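Local coordinates for sugar ABC transporter, sugar-binding protein (Streptococcus pneumoniae, PDB 2HEU) that probably binds sugar outside the cell and delivers it to a membrane ABC transporter for uptake, at residues A[212-217]-A[387-392]; A[172-177]-A[375-380]; A[370-375]-A[394-399]. All blocks are in the same frame, centred on the assembly; numbering follows the deposited sequence.

All three contacts lie in one lobe of the solute-binding fold and involve the C-terminal helical hairpin, 370-382 and 385-396. Contact 3 joins the two arms of the hairpin to each other, near the start of one and the end of the other. Contact 1 fastens the second arm to helix 212-222, and contact 2 sets the first arm against the loop that leads into helix 178-189. The touching residues of contact 1 are all buried; contacts 2 and 3 are mainly buried, the latter with Asp371 at its exposed margin. Contacts 1 and 2 depend on methionine methyls among aliphatic groups, contact 3 on phenylalanine rings. Leu375, which takes part in contact 3, also packs on Met388 and Leu392 of contact 1.

Contact 1: residues A[212-217]-A[387-392]; sequences PIMKDD and GMVNDL
Met214 reaches from helix 212-222 to Met388, Val389 and Leu392 on helix 385-396, the second arm of the C-terminal helical hairpin in this lobe of the solute-binding fold. The axes stay 12.0 Å apart and their directions differ by 117°, so long side chains have to fill the distance. Going along 212-217, Met214 comes first. Its CG lies anti to the backbone N (chi1 -151°) and meets Val389 CG2 at 3.7 Å. A bend at chi2 brings SD to 3.8 Å from Leu392 CD1, and a second bend at chi3 turns the methyl CE to 3.7 Å from the same CD1; these two side chains meet tip to tip. The methyl also approaches Met388 CE at 3.9 Å, where the two methionine chains cross obliquely. One flexible thioether thus touches three residues of the facing helix. Tyr198 and Ile207 pack against Met214 as well, the latter also touching Leu392, so the meeting point of the two helices lies inside the lobe. One turn further on is Asp217, which is buried. Its side chain also packs on Ala184 and Phe185 of helix 178-189, so a third helix adjoins this pair. Toward the hairpin the acid group of Asp217 meets a methyl: OD2 lies 3.8 Å from Met388 CE.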
loop_
_atom_site.group_PDB
_atom_site.type_symbol
_atom_site.label_atom_id
_atom_site.label_comp_id
_atom_site.label_asym_id
_atom_site.label_seq_id
_atom_site.Cartn_x
_atom_site.Cartn_y
_atom_site.Cartn_z
ATOM N N PRO A 212 -2.480 26.343 -9.638
ATOM C CA PRO A 212 -2.930 26.197 -8.245
ATOM C C PRO A 212 -2.643 24.855 -7.632
ATOM O O PRO A 212 -2.293 24.749 -6.447
ATOM C CB PRO A 212 -4.392 26.531 -8.335
ATOM C CG PRO A 212 -4.457 27.550 -9.434
ATOM C CD PRO A 212 -3.506 27.032 -10.435
ATOM N N ILE A 213 -2.805 23.786 -8.408
ATOM C CA ILE A 213 -2.582 22.434 -7.892
ATOM C C ILE A 213 -1.117 22.271 -7.512
ATOM O O ILE A 213 -0.785 21.670 -6.484
ATOM C CB ILE A 213 -3.046 21.335 -8.881
ATOM C CG1 ILE A 213 -4.571 21.335 -8.946
ATOM C CG2 ILE A 213 -2.494 19.997 -8.522
ATOM C CD1 ILE A 213 -5.174 20.654 -10.170
ATOM N N MET A 214 -0.217 22.756 -8.358
ATOM C CA MET A 214 1.219 22.666 -8.076
ATOM C C MET A 214 1.538 23.491 -6.867
ATOM O O MET A 214 2.331 23.060 -6.003
ATOM C CB MET A 214 2.005 23.119 -9.282
ATOM C CG MET A 214 3.250 22.576 -9.493
ATOM S SD MET A 214 3.428 20.771 -9.435
ATOM C CE MET A 214 4.642 20.723 -8.155
ATOM N N LYS A 215 0.965 24.705 -6.684
ATOM C CA LYS A 215 1.194 25.508 -5.522
ATOM C C LYS A 215 0.795 24.752 -4.262
ATOM O O LYS A 215 1.483 24.784 -3.230
ATOM C CB LYS A 215 0.441 26.836 -5.612
ATOM C CG LYS A 215 1.022 27.769 -6.666
ATOM C CD LYS A 215 0.133 29.052 -6.773
ATOM C CE LYS A 215 0.641 30.002 -7.859
ATOM N NZ LYS A 215 1.908 30.547 -7.545
ATOM N N ASP A 216 -0.351 24.080 -4.315
ATOM C CA ASP A 216 -0.820 23.313 -3.148
ATOM C C ASP A 216 0.084 22.106 -2.884
ATOM O O ASP A 216 0.383 21.803 -1.736
ATOM C CB ASP A 216 -2.257 22.881 -3.324
ATOM C CG ASP A 216 -3.301 24.024 -3.077
ATOM O OD1 ASP A 216 -2.934 25.029 -2.470
ATOM O OD2 ASP A 216 -4.461 23.831 -3.438
ATOM N N ASP A 217 0.479 21.401 -3.945
ATOM C CA ASP A 217 1.425 20.286 -3.744
ATOM C C ASP A 217 2.709 20.791 -3.070
ATOM O O ASP A 217 3.219 20.136 -2.168
ATOM C CB ASP A 217 1.756 19.666 -5.099
ATOM C CG ASP A 217 2.827 18.614 -4.986
ATOM O OD1 ASP A 217 2.397 17.529 -4.401
ATOM O OD2 ASP A 217 3.968 18.792 -5.367
ATOM N N GLY A 387 12.642 23.153 -10.512
ATOM C CA GLY A 387 13.275 21.900 -10.791
ATOM C C GLY A 387 12.337 20.724 -10.602
ATOM O O GLY A 387 12.323 19.776 -11.360
ATOM N N MET A 388 11.526 20.764 -9.521
ATOM C CA MET A 388 10.564 19.701 -9.283
ATOM C C MET A 388 9.513 19.649 -10.386
ATOM O O MET A 388 9.156 18.574 -10.851
ATOM C CB MET A 388 9.931 19.839 -7.874
ATOM C CG MET A 388 8.940 18.749 -7.595
ATOM S SD MET A 388 8.432 18.601 -5.897
ATOM C CE MET A 388 7.535 20.116 -5.592
ATOM N N VAL A 389 8.991 20.809 -10.803
ATOM C CA VAL A 389 8.057 20.854 -11.932
ATOM C C VAL A 389 8.695 20.283 -13.167
ATOM O O VAL A 389 8.079 19.472 -13.886
ATOM C CB VAL A 389 7.555 22.284 -12.124
ATOM C CG1 VAL A 389 6.779 22.399 -13.437
ATOM C CG2 VAL A 389 6.707 22.729 -10.938
ATOM N N ASN A 390 9.913 20.681 -13.466
ATOM C CA ASN A 390 10.602 20.146 -14.614
ATOM C C ASN A 390 10.741 18.634 -14.536
ATOM O O ASN A 390 10.533 17.902 -15.526
ATOM C CB ASN A 390 11.956 20.813 -14.745
ATOM C CG ASN A 390 11.895 22.268 -15.164
ATOM O OD1 ASN A 390 10.854 22.756 -15.594
ATOM N ND2 ASN A 390 13.013 22.950 -14.986
ATOM N N ASP A 391 11.094 18.122 -13.347
ATOM C CA ASP A 391 11.200 16.693 -13.119
ATOM C C ASP A 391 9.894 15.975 -13.332
ATOM O O ASP A 391 9.866 14.849 -13.855
ATOM C CB ASP A 391 11.699 16.409 -11.698
ATOM C CG ASP A 391 13.117 16.782 -11.392
ATOM O OD1 ASP A 391 13.900 17.002 -12.288
ATOM O OD2 ASP A 391 13.437 16.773 -10.165
ATOM N N LEU A 392 8.816 16.552 -12.861
ATOM C CA LEU A 392 7.486 15.952 -13.047
ATOM C C LEU A 392 7.178 15.833 -14.513
ATOM O O LEU A 392 6.738 14.770 -14.986
ATOM C CB LEU A 392 6.395 16.804 -12.347
ATOM C CG LEU A 392 6.377 16.654 -10.803
ATOM C CD1 LEU A 392 5.671 17.827 -10.190
ATOM C CD2 LEU A 392 5.712 15.351 -10.387
#

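Contact 2: residues A[172-177]-A[375-380]; sequences ADAWTL and LTMNYV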
loop_
_atom_site.group_PDB
_atom_site.type_symbol
_atom_site.label_atom_id
_atom_site.label_comp_id
_atom_site.label_asym_id
_atom_site.label_seq_id
_atom_site.Cartn_x
_atom_site.Cartn_y
_atom_site.Cartn_z
ATOM N N ALA A 172 18.196 9.068 2.109
ATOM C CA ALA A 172 18.808 8.124 1.167
ATOM C C ALA A 172 17.778 7.164 0.546
ATOM O O ALA A 172 18.144 6.479 -0.415
ATOM C CB ALA A 172 19.892 7.317 1.852
ATOM N N ASP A 173 16.509 7.065 1.050
ATOM C CA ASP A 173 15.546 6.151 0.576
ATOM C C ASP A 173 14.284 6.923 0.157
ATOM O O ASP A 173 13.292 7.045 0.894
ATOM C CB ASP A 173 15.199 5.110 1.650
ATOM C CG ASP A 173 16.259 4.054 1.820
ATOM O OD1 ASP A 173 16.777 3.620 0.771
ATOM O OD2 ASP A 173 16.515 3.549 2.849
ATOM N N ALA A 174 14.360 7.444 -1.046
ATOM C CA ALA A 174 13.298 8.317 -1.598
ATOM C C ALA A 174 11.936 7.648 -1.619
ATOM O O ALA A 174 10.921 8.340 -1.492
ATOM C CB ALA A 174 13.712 8.739 -3.017
ATOM N N TRP A 175 11.900 6.309 -1.811
ATOM C CA TRP A 175 10.603 5.611 -1.863
ATOM C C TRP A 175 9.764 5.907 -0.656
ATOM O O TRP A 175 8.525 5.817 -0.714
ATOM C CB TRP A 175 10.803 4.108 -2.014
ATOM C CG TRP A 175 11.479 3.425 -0.876
ATOM C CD1 TRP A 175 12.800 3.067 -0.755
ATOM C CD2 TRP A 175 10.859 2.955 0.321
ATOM N NE1 TRP A 175 13.011 2.385 0.433
ATOM C CE2 TRP A 175 11.828 2.340 1.102
ATOM C CE3 TRP A 175 9.553 2.998 0.826
ATOM C CZ2 TRP A 175 11.547 1.717 2.390
ATOM C CZ3 TRP A 175 9.295 2.446 2.070
ATOM C CH2 TRP A 175 10.300 1.829 2.808
ATOM N N THR A 176 10.355 6.193 0.499
ATOM C CA THR A 176 9.613 6.423 1.689
ATOM C C THR A 176 8.579 7.561 1.601
ATOM O O THR A 176 7.631 7.561 2.378
ATOM C CB THR A 176 10.527 6.655 2.944
ATOM O OG1 THR A 176 11.288 7.842 2.733
ATOM C CG2 THR A 176 11.429 5.454 3.247
ATOM N N LEU A 177 8.840 8.505 0.710
ATOM C CA LEU A 177 7.943 9.657 0.504
ATOM C C LEU A 177 7.014 9.534 -0.709
ATOM O O LEU A 177 6.290 10.471 -1.006
ATOM C CB LEU A 177 8.752 10.966 0.433
ATOM C CG LEU A 177 9.477 11.330 1.709
ATOM C CD1 LEU A 177 10.155 12.678 1.529
ATOM C CD2 LEU A 177 8.558 11.315 2.931
ATOM N N LEU A 375 12.189 12.617 -7.535
ATOM C CA LEU A 375 11.895 14.046 -7.612
ATOM C C LEU A 375 11.297 14.543 -6.300
ATOM O O LEU A 375 11.509 15.706 -5.910
ATOM C CB LEU A 375 11.023 14.373 -8.805
ATOM C CG LEU A 375 9.573 13.875 -8.838
ATOM C CD1 LEU A 375 8.608 14.796 -8.091
ATOM C CD2 LEU A 375 9.083 13.640 -10.268
ATOM N N THR A 376 10.573 13.689 -5.587
ATOM C CA THR A 376 9.976 14.051 -4.334
ATOM C C THR A 376 11.050 14.320 -3.285
ATOM O O THR A 376 11.090 15.381 -2.632
ATOM C CB THR A 376 9.029 12.948 -3.845
ATOM O OG1 THR A 376 7.954 12.794 -4.814
ATOM C CG2 THR A 376 8.434 13.275 -2.482
ATOM N N MET A 377 11.971 13.351 -3.119
ATOM C CA MET A 377 13.010 13.501 -2.094
ATOM C C MET A 377 13.966 14.619 -2.507
ATOM O O MET A 377 14.475 15.347 -1.637
ATOM C CB MET A 377 13.736 12.188 -1.892
ATOM C CG MET A 377 14.696 12.207 -0.687
ATOM S SD MET A 377 13.910 12.548 0.892
ATOM C CE MET A 377 13.154 10.969 1.230
ATOM N N ASN A 378 14.249 14.762 -3.795
ATOM C CA ASN A 378 15.183 15.837 -4.217
ATOM C C ASN A 378 14.597 17.179 -3.911
ATOM O O ASN A 378 15.355 18.113 -3.623
ATOM C CB ASN A 378 15.488 15.726 -5.714
ATOM C CG ASN A 378 16.459 14.644 -6.049
ATOM O OD1 ASN A 378 16.939 13.942 -5.165
ATOM N ND2 ASN A 378 16.706 14.363 -7.320
ATOM N N TYR A 379 13.284 17.347 -3.940
ATOM C CA TYR A 379 12.683 18.600 -3.505
ATOM C C TYR A 379 12.881 18.817 -2.016
ATOM O O TYR A 379 13.212 19.918 -1.565
ATOM C CB TYR A 379 11.184 18.682 -3.887
ATOM C CG TYR A 379 10.595 20.003 -3.458
ATOM C CD1 TYR A 379 10.910 21.159 -4.161
ATOM C CD2 TYR A 379 9.819 20.122 -2.349
ATOM C CE1 TYR A 379 10.489 22.402 -3.736
ATOM C CE2 TYR A 379 9.344 21.345 -1.895
ATOM C CZ TYR A 379 9.713 22.510 -2.603
ATOM O OH TYR A 379 9.333 23.740 -2.186
ATOM N N VAL A 380 12.668 17.790 -1.203
ATOM C CA VAL A 380 12.937 17.939 0.248
ATOM C C VAL A 380 14.401 18.368 0.445
ATOM O O VAL A 380 14.661 19.239 1.273
ATOM C CB VAL A 380 12.553 16.695 1.004
ATOM C CG1 VAL A 380 12.847 16.879 2.517
ATOM C CG2 VAL A 380 11.092 16.345 0.791
#
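Leu177 and Met377 carry this contact, in which the short 3-10 turn 174-177, just before helix 178-189, packs on helix 370-382. The Met377 chain leaves with CG anti to the backbone N (chi1 -171°), then bends at both chi2 and chi3, and the methyl CE ends up 3.5 Å from Leu177 CD1. That is tighter than a usual carbon-carbon contact. The two side chains cross at about a right angle, with Met377 SD also near Leu177 CD1, at 3.8 Å. Leu177 CD1 has a further neighbour on the helix, Val380 CG2 at 3.9 Å. Nearer the backbone, Leu177 CB packs against Thr376 CG2 at 3.7 Å, and Ala174 CB meets Met377 CB at 3.6 Å, where the backbones come closest. Thr176 OG1 sits between its own backbone N and carbonyl carbon (chi1 63°) and donates a 2.8 Å bond to Asp173 O, which also accepts from Thr176 N. On the helix, Thr376 OG1 is bonded to Phe372 O and to Asn181 ND2. With these hydroxyls engaged within their own segment or by neighbours, turn and helix hold together through van der Waals fit, shaped by the folded thioether of Met377.

Contact 3: residues A[370-375]-A[394-399]; sequences ADFHTL and AFFNPM
Phe395 packs its ring against the first turn of helix 370-382, touching Asp371 and Phe372, and so closes the open end of the C-terminal helical hairpin. Helices 370-382 and 385-396 are its two arms, joined by a short turn; here the beginning of the first meets the end of the second. From Phe395 CB outward, the side chain starts beside Leu375, whose CD2 is a loose 4.4 Å from that CB. CG stands anti to the backbone N (chi1 174°), and the ring beyond it reaches the opposite arm. CD1 touches Asp371 CB at 3.6 Å, and CE1 lies near the same methylene; across the ring, CE2 meets Phe372 CB at 3.7 Å, and the tip atom CZ is 3.9 Å from that CB. Between them the helix backbone lies over the ring: Phe372 N stands 4.0 Å above the plane, over its centre. The opposite face belongs to the chain's own continuation, with Met399 CE 3.4 Å above the plane and displaced toward the rim. The ring is therefore clasped between the start of helix 370-382 and Met399 of its own segment. Asp371 contributes its methylene to this packing and is itself exposed, at the margin of the contact. Phe372 and Phe396 meet more loosely on the inner side. Trp366 joins all three phenylalanines, edge-to-face with Phe395 and Phe396, making an aromatic cluster, while Asn181 and Gln182 of helix 178-189 touch Phe372. Within the cluster, one ring atom of Phe395 sits over its neighbour: CD2 lies 3.5 Å above the plane of Phe396, over its centre.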
loop_
_atom_site.group_PDB
_atom_site.type_symbol
_atom_site.label_atom_id
_atom_site.label_comp_id
_atom_site.label_asym_id
_atom_site.label_seq_id
_atom_site.Cartn_x
_atom_site.Cartn_y
_atom_site.Cartn_z
ATOM N N ALA A 370 10.069 4.979 -9.850
ATOM C CA ALA A 370 11.238 5.389 -9.110
ATOM C C ALA A 370 11.554 6.876 -9.311
ATOM O O ALA A 370 11.958 7.539 -8.357
ATOM C CB ALA A 370 12.508 4.557 -9.541
ATOM N N ASP A 371 11.410 7.402 -10.521
ATOM C CA ASP A 371 11.733 8.782 -10.742
ATOM C C ASP A 371 10.815 9.743 -10.024
ATOM O O ASP A 371 11.205 10.890 -9.719
ATOM C CB ASP A 371 11.833 9.120 -12.214
ATOM C CG ASP A 371 13.017 8.510 -12.930
ATOM O OD1 ASP A 371 13.837 7.827 -12.294
ATOM O OD2 ASP A 371 13.112 8.688 -14.167
ATOM N N PHE A 372 9.595 9.309 -9.712
ATOM C CA PHE A 372 8.673 10.087 -8.904
ATOM C C PHE A 372 9.179 10.118 -7.471
ATOM O O PHE A 372 9.164 11.174 -6.781
ATOM C CB PHE A 372 7.240 9.523 -8.961
ATOM C CG PHE A 372 6.257 10.348 -8.236
ATOM C CD1 PHE A 372 5.669 11.481 -8.806
ATOM C CD2 PHE A 372 5.858 10.017 -6.931
ATOM C CE1 PHE A 372 4.731 12.240 -8.104
ATOM C CE2 PHE A 372 4.951 10.781 -6.224
ATOM C CZ PHE A 372 4.359 11.877 -6.828
ATOM N N HIS A 373 9.648 8.966 -6.948
ATOM C CA HIS A 373 10.275 8.969 -5.607
ATOM C C HIS A 373 11.397 9.973 -5.575
ATOM O O HIS A 373 11.541 10.809 -4.664
ATOM C CB HIS A 373 10.831 7.584 -5.251
ATOM C CG HIS A 373 9.883 6.448 -5.428
ATOM N ND1 HIS A 373 10.368 5.182 -5.375
ATOM C CD2 HIS A 373 8.551 6.391 -5.668
ATOM C CE1 HIS A 373 9.341 4.378 -5.576
ATOM N NE2 HIS A 373 8.210 5.050 -5.706
ATOM N N THR A 374 12.274 9.911 -6.586
ATOM C CA THR A 374 13.482 10.721 -6.616
ATOM C C THR A 374 13.126 12.215 -6.650
ATOM O O THR A 374 13.740 13.002 -5.950
ATOM C CB THR A 374 14.348 10.332 -7.814
ATOM O OG1 THR A 374 14.711 8.964 -7.647
ATOM C CG2 THR A 374 15.541 11.240 -8.019
ATOM N N LEU A 375 12.189 12.617 -7.535
ATOM C CA LEU A 375 11.895 14.046 -7.612
ATOM C C LEU A 375 11.297 14.543 -6.300
ATOM O O LEU A 375 11.509 15.706 -5.910
ATOM C CB LEU A 375 11.023 14.373 -8.805
ATOM C CG LEU A 375 9.573 13.875 -8.838
ATOM C CD1 LEU A 375 8.608 14.796 -8.091
ATOM C CD2 LEU A 375 9.083 13.640 -10.268
ATOM N N ALA A 394 9.305 15.739 -16.991
ATOM C CA ALA A 394 10.215 14.792 -17.601
ATOM C C ALA A 394 9.788 13.377 -17.360
ATOM O O ALA A 394 9.923 12.507 -18.218
ATOM C CB ALA A 394 11.651 15.029 -17.115
ATOM N N PHE A 395 9.248 13.119 -16.159
ATOM C CA PHE A 395 8.784 11.769 -15.781
ATOM C C PHE A 395 7.499 11.387 -16.472
ATOM O O PHE A 395 7.364 10.264 -16.945
ATOM C CB PHE A 395 8.608 11.764 -14.244
ATOM C CG PHE A 395 8.013 10.501 -13.699
ATOM C CD1 PHE A 395 8.636 9.285 -13.884
ATOM C CD2 PHE A 395 6.815 10.535 -12.998
ATOM C CE1 PHE A 395 8.084 8.118 -13.343
ATOM C CE2 PHE A 395 6.278 9.384 -12.481
ATOM C CZ PHE A 395 6.891 8.192 -12.631
ATOM N N PHE A 396 6.518 12.313 -16.547
ATOM C CA PHE A 396 5.226 11.967 -17.114
ATOM C C PHE A 396 5.194 12.107 -18.605
ATOM O O PHE A 396 4.390 11.382 -19.268
ATOM C CB PHE A 396 4.087 12.768 -16.444
ATOM C CG PHE A 396 3.807 12.315 -15.032
ATOM C CD1 PHE A 396 3.266 11.036 -14.814
ATOM C CD2 PHE A 396 4.099 13.100 -13.936
ATOM C CE1 PHE A 396 3.033 10.569 -13.549
ATOM C CE2 PHE A 396 3.867 12.649 -12.648
ATOM C CZ PHE A 396 3.342 11.367 -12.475
ATOM N N ASN A 397 5.991 12.967 -19.224
ATOM C CA ASN A 397 5.922 13.139 -20.685
ATOM C C ASN A 397 6.021 11.826 -21.427
ATOM O O ASN A 397 5.244 11.648 -22.398
ATOM C CB ASN A 397 6.989 14.134 -21.166
ATOM C CG ASN A 397 6.607 15.580 -20.893
ATOM O OD1 ASN A 397 5.447 15.936 -20.639
ATOM N ND2 ASN A 397 7.597 16.424 -21.054
ATOM N N PRO A 398 6.941 10.918 -21.138
ATOM C CA PRO A 398 7.035 9.683 -21.948
ATOM C C PRO A 398 5.761 8.851 -21.876
ATOM O O PRO A 398 5.483 8.051 -22.785
ATOM C CB PRO A 398 8.245 8.968 -21.401
ATOM C CG PRO A 398 9.064 10.069 -20.792
ATOM C CD PRO A 398 8.045 11.013 -20.169
ATOM N N MET A 399 5.003 8.955 -20.792
ATOM C CA MET A 399 3.781 8.175 -20.604
ATOM C C MET A 399 2.694 8.707 -21.495
ATOM O O MET A 399 1.673 7.995 -21.704
ATOM C CB MET A 399 3.339 8.172 -19.187
ATOM C CG MET A 399 4.468 7.788 -18.184
ATOM S SD MET A 399 3.794 7.539 -16.560
ATOM C CE MET A 399 5.316 7.650 -15.570
#